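Local coordinates for CELL division inhibitor (Pyrococcus furiosus, PDB 1G3Q), which probably hydrolyses ATP as a MinD-type cell division ATPase, and is seen here with ADP and a magnesium ion bound, at residues K33-D38 / D113-D118; S6-K11 / I117-G122. All coordinates share one frame; numbering follows the deposited sequence.

Three neighbouring parallel strands of one sheet supply both contacts, and 114-118 is the middle one: contact 1 pairs it with strand 34-38 on one edge, contact 2 with strand 3-8 on the other. The centres of the two contacts lie about 14 Å apart, and Ile117 and Asp118 belong to both. The strands run toward the nucleotide site. The nearest atoms of the shared Asp118 side chain are about 4 Å from the bound magnesium ion and about 4 Å from ADP. Contact 1 ends at this residue, whereas contact 2 continues past the strand ends into the first residues of the P-loop.

Contact 1 of 2, residues K33-D38 / D113-D118; sequences KVLAVD and DFILID
OD2 of the Asp113 carboxylate accepts the N-H of Lys33, just before strand 34-38, on its anti side, the donor 21° out of the carboxylate plane and Lys33 N 2.9 Å away. CG, anti to the carbonyl carbon (chi1 -68°) and beside Asp113 N, puts OD2 next to Lys33 N while Asp113 N, like Phe114 N, donates to Lys33 O; Asp113 thus meets both polar backbone atoms of Lys33. OD1 bonds Met1 N. An alanine here would probably leave Lys33 N and Met1 N without their acceptor. The Phe114 ring leads away from 33-38 to touch Arg3 and Ile5 of strand 3-8, while Phe114 CB keeps 4.2 Å from Val34 CG2. Beyond this the segments pair as parallel strands in the core of the P-loop NTPase sheet, Leu116 N giving to Leu35 O (2.9 Å) and Leu116 O taking from Val37 N (2.8 Å). On the face bearing Leu35 and Ile117, Val37 CG2 lies 3.6 Å from Ile115 CG2, the two side chains crossing obliquely against Ile105 of helix 101-106. On the opposite face Val34 CG1 reaches Leu116 CD1 at 4.2 Å. Asp38 OD1, bonded to Asp40 N, stands 4.4 Å from OD2 of Asp118, a magnesium-site residue in this protein that bonds Thr17 OG1.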
ATOM      1  N   LYS A  33       3.011   6.982  13.903  1.00 18.21           N
ATOM      2  CA  LYS A  33       4.323   6.736  13.305  1.00 17.83           C
ATOM      3  C   LYS A  33       4.161   5.644  12.256  1.00 16.86           C
ATOM      4  O   LYS A  33       3.816   4.505  12.578  1.00 16.83           O
ATOM      5  CB  LYS A  33       5.329   6.305  14.375  1.00 17.83           C
ATOM      6  CG  LYS A  33       6.764   6.210  13.873  1.00 18.02           C
ATOM      7  CD  LYS A  33       7.718   5.822  14.995  1.00 18.68           C
ATOM      8  CE  LYS A  33       9.133   5.614  14.479  1.00 18.67           C
ATOM      9  NZ  LYS A  33      10.048   5.118  15.553  1.00 18.65           N
ATOM     10  N   VAL A  34       4.426   5.996  11.002  1.00 15.96           N
ATOM     11  CA  VAL A  34       4.250   5.071   9.887  1.00 14.51           C
ATOM     12  C   VAL A  34       5.504   4.687   9.106  1.00 14.63           C
ATOM     13  O   VAL A  34       6.397   5.505   8.894  1.00 14.39           O
ATOM     14  CB  VAL A  34       3.259   5.662   8.861  1.00 14.39           C
ATOM     15  CG1 VAL A  34       2.967   4.650   7.768  1.00 14.16           C
ATOM     16  CG2 VAL A  34       1.978   6.108   9.557  1.00 13.21           C
ATOM     17  N   LEU A  35       5.553   3.428   8.679  1.00 13.75           N
ATOM     18  CA  LEU A  35       6.645   2.936   7.847  1.00 13.59           C
ATOM     19  C   LEU A  35       5.987   2.444   6.563  1.00 13.30           C
ATOM     20  O   LEU A  35       5.200   1.491   6.584  1.00 13.22           O
ATOM     21  CB  LEU A  35       7.397   1.767   8.491  1.00 13.23           C
ATOM     22  CG  LEU A  35       8.464   1.193   7.539  1.00 12.98           C
ATOM     23  CD1 LEU A  35       9.542   2.249   7.275  1.00 13.05           C
ATOM     24  CD2 LEU A  35       9.089  -0.066   8.123  1.00 12.88           C
ATOM     25  N   ALA A  36       6.280   3.114   5.455  1.00 13.01           N
ATOM     26  CA  ALA A  36       5.731   2.720   4.163  1.00 12.64           C
ATOM     27  C   ALA A  36       6.765   1.783   3.544  1.00 12.91           C
ATOM     28  O   ALA A  36       7.904   2.179   3.308  1.00 13.30           O
ATOM     29  CB  ALA A  36       5.522   3.950   3.282  1.00 12.38           C
ATOM     30  N   VAL A  37       6.365   0.542   3.291  1.00 12.75           N
ATOM     31  CA  VAL A  37       7.270  -0.456   2.738  1.00 12.68           C
ATOM     32  C   VAL A  37       6.989  -0.763   1.267  1.00 12.83           C
ATOM     33  O   VAL A  37       5.857  -1.062   0.893  1.00 12.24           O
ATOM     34  CB  VAL A  37       7.175  -1.774   3.544  1.00 13.03           C
ATOM     35  CG1 VAL A  37       8.114  -2.821   2.963  1.00 12.68           C
ATOM     36  CG2 VAL A  37       7.515  -1.513   5.014  1.00 12.16           C
ATOM     37  N   ASP A  38       8.022  -0.686   0.436  1.00 12.62           N
ATOM     38  CA  ASP A  38       7.850  -0.987  -0.978  1.00 13.10           C
ATOM     39  C   ASP A  38       8.121  -2.466  -1.211  1.00 13.46           C
ATOM     40  O   ASP A  38       9.260  -2.869  -1.454  1.00 13.83           O
ATOM     41  CB  ASP A  38       8.803  -0.165  -1.848  1.00 12.61           C
ATOM     42  CG  ASP A  38       8.441  -0.240  -3.320  1.00 13.12           C
ATOM     43  OD1 ASP A  38       7.693  -1.173  -3.696  1.00 12.93           O
ATOM     44  OD2 ASP A  38       8.893   0.621  -4.102  1.00 11.89           O
ATOM     45  N   ASP A 113       3.692   2.417  14.509  1.00 19.29           N
ATOM     46  CA  ASP A 113       2.282   2.239  14.829  1.00 18.77           C
ATOM     47  C   ASP A 113       1.625   1.533  13.651  1.00 18.26           C
ATOM     48  O   ASP A 113       0.723   0.710  13.822  1.00 18.13           O
ATOM     49  CB  ASP A 113       1.601   3.590  15.053  1.00 19.00           C
ATOM     50  CG  ASP A 113       2.089   4.284  16.300  1.00 19.10           C
ATOM     51  OD1 ASP A 113       2.249   3.591  17.323  1.00 19.29           O
ATOM     52  OD2 ASP A 113       2.300   5.512  16.266  1.00 18.32           O
ATOM     53  N   PHE A 114       2.094   1.865  12.452  1.00 16.95           N
ATOM     54  CA  PHE A 114       1.582   1.281  11.222  1.00 16.50           C
ATOM     55  C   PHE A 114       2.715   0.987  10.251  1.00 16.50           C
ATOM     56  O   PHE A 114       3.620   1.804  10.069  1.00 16.00           O
ATOM     57  CB  PHE A 114       0.611   2.243  10.530  1.00 16.86           C
ATOM     58  CG  PHE A 114      -0.733   2.336  11.184  1.00 17.20           C
ATOM     59  CD1 PHE A 114      -1.729   1.406  10.891  1.00 17.70           C
ATOM     60  CD2 PHE A 114      -1.009   3.354  12.091  1.00 16.88           C
ATOM     61  CE1 PHE A 114      -2.985   1.491  11.493  1.00 17.73           C
ATOM     62  CE2 PHE A 114      -2.259   3.448  12.698  1.00 17.43           C
ATOM     63  CZ  PHE A 114      -3.249   2.513  12.398  1.00 17.59           C
ATOM     64  N   ILE A 115       2.671  -0.193   9.647  1.00 15.95           N
ATOM     65  CA  ILE A 115       3.647  -0.564   8.636  1.00 15.65           C
ATOM     66  C   ILE A 115       2.757  -0.917   7.457  1.00 15.59           C
ATOM     67  O   ILE A 115       2.027  -1.909   7.489  1.00 16.28           O
ATOM     68  CB  ILE A 115       4.503  -1.782   9.051  1.00 15.64           C
ATOM     69  CG1 ILE A 115       5.349  -1.423  10.278  1.00 15.51           C
ATOM     70  CG2 ILE A 115       5.410  -2.199   7.892  1.00 15.38           C
ATOM     71  CD1 ILE A 115       6.290  -2.522  10.743  1.00 16.61           C
ATOM     72  N   LEU A 116       2.782  -0.083   6.426  1.00 15.09           N
ATOM     73  CA  LEU A 116       1.941  -0.323   5.263  1.00 14.75           C
ATOM     74  C   LEU A 116       2.793  -0.891   4.136  1.00 15.14           C
ATOM     75  O   LEU A 116       3.728  -0.242   3.669  1.00 14.70           O
ATOM     76  CB  LEU A 116       1.267   0.983   4.837  1.00 14.04           C
ATOM     77  CG  LEU A 116       0.575   1.739   5.983  1.00 13.92           C
ATOM     78  CD1 LEU A 116      -0.075   3.014   5.448  1.00 12.96           C
ATOM     79  CD2 LEU A 116      -0.483   0.841   6.634  1.00 13.16           C
ATOM     80  N   ILE A 117       2.468  -2.108   3.707  1.00 14.69           N
ATOM     81  CA  ILE A 117       3.231  -2.770   2.657  1.00 14.63           C
ATOM     82  C   ILE A 117       2.596  -2.648   1.278  1.00 14.75           C
ATOM     83  O   ILE A 117       1.513  -3.179   1.030  1.00 14.23           O
ATOM     84  CB  ILE A 117       3.411  -4.277   2.952  1.00 15.14           C
ATOM     85  CG1 ILE A 117       3.870  -4.490   4.397  1.00 14.79           C
ATOM     86  CG2 ILE A 117       4.433  -4.866   1.987  1.00 14.90           C
ATOM     87  CD1 ILE A 117       3.750  -5.943   4.868  1.00 15.28           C
ATOM     88  N   ASP A 118       3.282  -1.943   0.386  1.00 14.51           N
ATOM     89  CA  ASP A 118       2.829  -1.768  -0.988  1.00 14.80           C
ATOM     90  C   ASP A 118       3.191  -3.089  -1.665  1.00 15.14           C
ATOM     91  O   ASP A 118       4.368  -3.398  -1.839  1.00 14.51           O
ATOM     92  CB  ASP A 118       3.593  -0.609  -1.634  1.00 14.54           C
ATOM     93  CG  ASP A 118       3.102  -0.283  -3.033  1.00 15.13           C
ATOM     94  OD1 ASP A 118       2.146  -0.935  -3.515  1.00 12.99           O
ATOM     95  OD2 ASP A 118       3.684   0.638  -3.648  1.00 14.42           O
TER

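Contact 2 of 2, residues S6-K11 / I117-G122; sequences SIVSGK and IDCPAG
Parallel strand pairing that gives way to a loop-loop contact joins Ser6-Lys11 to Ile117-Gly122 at the mouth of the P-loop, where strand 3-8 leads into the Walker A segment of this NTPase fold. Two backbone bonds hold the strand pairing and the residue just beyond it: Ile7 N donates to Ile117 O at 2.9 Å, and Ile7 O accepts from Cys119 N at 3.3 Å. Cys119 O is in turn hydrogen-bonded to NZ of Lys16, the ADP-binding lysine. CB of Cys119 rests 3.4 Å from Ile7 O. With chi1 at -55° its SG stands beside its own backbone N, and from there lies 4.1 Å from Ser6 CB and from Val8 CG1. Met131 of helix 125-131 touches both Val8 and Cys119, while its backbone O is hydrogen-bonded to Ser6 OG.

Farther on the chains part enough to admit a water, which accepts from Ser9 N at 3.0 Å and donates to Pro120 O at 2.8 Å, bridging the two backbones. A weak bond from Gly122 N to Ser9 O follows. The phi of 97° at Gly122 suits a residue without a side chain, since a CB would press on the preceding carbonyl. Lys11, a predicted ATP-binding residue, points away from 117-122 and its NZ bonds Ser146 OG. Its backbone stays close: the methyl carbon CB of Ala121 lies against the carbonyl of Lys11, 3.2 Å from Lys11 C.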
ATOM      1  N   SER A   6      -1.093  -5.127   4.771  1.00 16.86           N
ATOM      2  CA  SER A   6      -0.712  -5.352   3.383  1.00 17.39           C
ATOM      3  C   SER A   6      -1.727  -4.676   2.463  1.00 17.54           C
ATOM      4  O   SER A   6      -2.934  -4.892   2.591  1.00 18.18           O
ATOM      5  CB  SER A   6      -0.657  -6.852   3.077  1.00 17.19           C
ATOM      6  OG  SER A   6       0.324  -7.499   3.869  1.00 17.27           O
ATOM      7  N   ILE A   7      -1.231  -3.845   1.549  1.00 17.53           N
ATOM      8  CA  ILE A   7      -2.079  -3.137   0.592  1.00 17.67           C
ATOM      9  C   ILE A   7      -2.026  -4.024  -0.643  1.00 17.83           C
ATOM     10  O   ILE A   7      -1.003  -4.087  -1.319  1.00 17.13           O
ATOM     11  CB  ILE A   7      -1.503  -1.742   0.265  1.00 17.76           C
ATOM     12  CG1 ILE A   7      -1.207  -0.987   1.566  1.00 18.69           C
ATOM     13  CG2 ILE A   7      -2.486  -0.954  -0.591  1.00 17.67           C
ATOM     14  CD1 ILE A   7      -2.405  -0.836   2.491  1.00 18.45           C
ATOM     15  N   VAL A   8      -3.134  -4.694  -0.942  1.00 18.39           N
ATOM     16  CA  VAL A   8      -3.161  -5.656  -2.043  1.00 18.64           C
ATOM     17  C   VAL A   8      -4.223  -5.464  -3.113  1.00 19.08           C
ATOM     18  O   VAL A   8      -5.117  -4.630  -2.988  1.00 19.13           O
ATOM     19  CB  VAL A   8      -3.336  -7.077  -1.470  1.00 18.67           C
ATOM     20  CG1 VAL A   8      -2.337  -7.306  -0.342  1.00 18.49           C
ATOM     21  CG2 VAL A   8      -4.763  -7.252  -0.944  1.00 17.64           C
ATOM     22  N   SER A   9      -4.115  -6.271  -4.165  1.00 19.43           N
ATOM     23  CA  SER A   9      -5.065  -6.226  -5.269  1.00 20.62           C
ATOM     24  C   SER A   9      -4.958  -7.454  -6.161  1.00 21.45           C
ATOM     25  O   SER A   9      -3.954  -8.174  -6.140  1.00 21.75           O
ATOM     26  CB  SER A   9      -4.845  -4.978  -6.120  1.00 20.67           C
ATOM     27  OG  SER A   9      -5.810  -4.912  -7.153  1.00 21.32           O
ATOM     28  N   GLY A  10      -6.003  -7.684  -6.948  1.00 22.38           N
ATOM     29  CA  GLY A  10      -6.008  -8.808  -7.860  1.00 23.42           C
ATOM     30  C   GLY A  10      -5.320  -8.413  -9.150  1.00 24.13           C
ATOM     31  O   GLY A  10      -4.831  -9.263  -9.892  1.00 24.76           O
ATOM     32  N   LYS A  11      -5.277  -7.114  -9.417  1.00 24.76           N
ATOM     33  CA  LYS A  11      -4.642  -6.605 -10.628  1.00 25.48           C
ATOM     34  C   LYS A  11      -3.738  -5.418 -10.334  1.00 25.22           C
ATOM     35  O   LYS A  11      -3.884  -4.750  -9.311  1.00 25.03           O
ATOM     36  CB  LYS A  11      -5.699  -6.173 -11.647  1.00 26.36           C
ATOM     37  CG  LYS A  11      -6.593  -7.291 -12.155  1.00 28.24           C
ATOM     38  CD  LYS A  11      -7.546  -6.760 -13.221  1.00 29.65           C
ATOM     39  CE  LYS A  11      -8.391  -7.866 -13.824  1.00 30.18           C
ATOM     40  NZ  LYS A  11      -9.318  -7.321 -14.856  1.00 31.47           N
ATOM     41  N   ILE A 117       2.468  -2.108   3.707  1.00 14.69           N
ATOM     42  CA  ILE A 117       3.231  -2.770   2.657  1.00 14.63           C
ATOM     43  C   ILE A 117       2.596  -2.648   1.278  1.00 14.75           C
ATOM     44  O   ILE A 117       1.513  -3.179   1.030  1.00 14.23           O
ATOM     45  CB  ILE A 117       3.411  -4.277   2.952  1.00 15.14           C
ATOM     46  CG1 ILE A 117       3.870  -4.490   4.397  1.00 14.79           C
ATOM     47  CG2 ILE A 117       4.433  -4.866   1.987  1.00 14.90           C
ATOM     48  CD1 ILE A 117       3.750  -5.943   4.868  1.00 15.28           C
ATOM     49  N   ASP A 118       3.282  -1.943   0.386  1.00 14.51           N
ATOM     50  CA  ASP A 118       2.829  -1.768  -0.988  1.00 14.80           C
ATOM     51  C   ASP A 118       3.191  -3.089  -1.665  1.00 15.14           C
ATOM     52  O   ASP A 118       4.368  -3.398  -1.839  1.00 14.51           O
ATOM     53  CB  ASP A 118       3.593  -0.609  -1.634  1.00 14.54           C
ATOM     54  CG  ASP A 118       3.102  -0.283  -3.033  1.00 15.13           C
ATOM     55  OD1 ASP A 118       2.146  -0.935  -3.515  1.00 12.99           O
ATOM     56  OD2 ASP A 118       3.684   0.638  -3.648  1.00 14.42           O
ATOM     57  N   CYS A 119       2.184  -3.870  -2.037  1.00 15.55           N
ATOM     58  CA  CYS A 119       2.434  -5.169  -2.656  1.00 16.98           C
ATOM     59  C   CYS A 119       2.197  -5.236  -4.152  1.00 17.49           C
ATOM     60  O   CYS A 119       1.410  -4.473  -4.710  1.00 18.05           O
ATOM     61  CB  CYS A 119       1.548  -6.246  -2.014  1.00 16.20           C
ATOM     62  SG  CYS A 119       1.669  -6.412  -0.227  1.00 16.54           S
ATOM     63  N   PRO A 120       2.915  -6.136  -4.835  1.00 18.32           N
ATOM     64  CA  PRO A 120       2.688  -6.249  -6.272  1.00 18.64           C
ATOM     65  C   PRO A 120       1.364  -7.011  -6.317  1.00 19.02           C
ATOM     66  O   PRO A 120       0.990  -7.652  -5.335  1.00 18.51           O
ATOM     67  CB  PRO A 120       3.870  -7.093  -6.747  1.00 18.97           C
ATOM     68  CG  PRO A 120       4.196  -7.934  -5.555  1.00 18.67           C
ATOM     69  CD  PRO A 120       4.057  -6.964  -4.406  1.00 18.42           C
ATOM     70  N   ALA A 121       0.646  -6.941  -7.429  1.00 19.58           N
ATOM     71  CA  ALA A 121      -0.631  -7.637  -7.520  1.00 20.31           C
ATOM     72  C   ALA A 121      -0.459  -9.113  -7.859  1.00 20.86           C
ATOM     73  O   ALA A 121       0.620  -9.552  -8.251  1.00 20.62           O
ATOM     74  CB  ALA A 121      -1.504  -6.970  -8.568  1.00 20.05           C
ATOM     75  N   GLY A 122      -1.530  -9.880  -7.684  1.00 22.09           N
ATOM     76  CA  GLY A 122      -1.481 -11.288  -8.030  1.00 22.89           C
ATOM     77  C   GLY A 122      -1.213 -12.284  -6.924  1.00 23.59           C
ATOM     78  O   GLY A 122      -1.265 -11.964  -5.734  1.00 23.37           O
TER
HETATM   79  O   HOH W   1      -1.455  -7.594  -4.025  1.00 17.55           O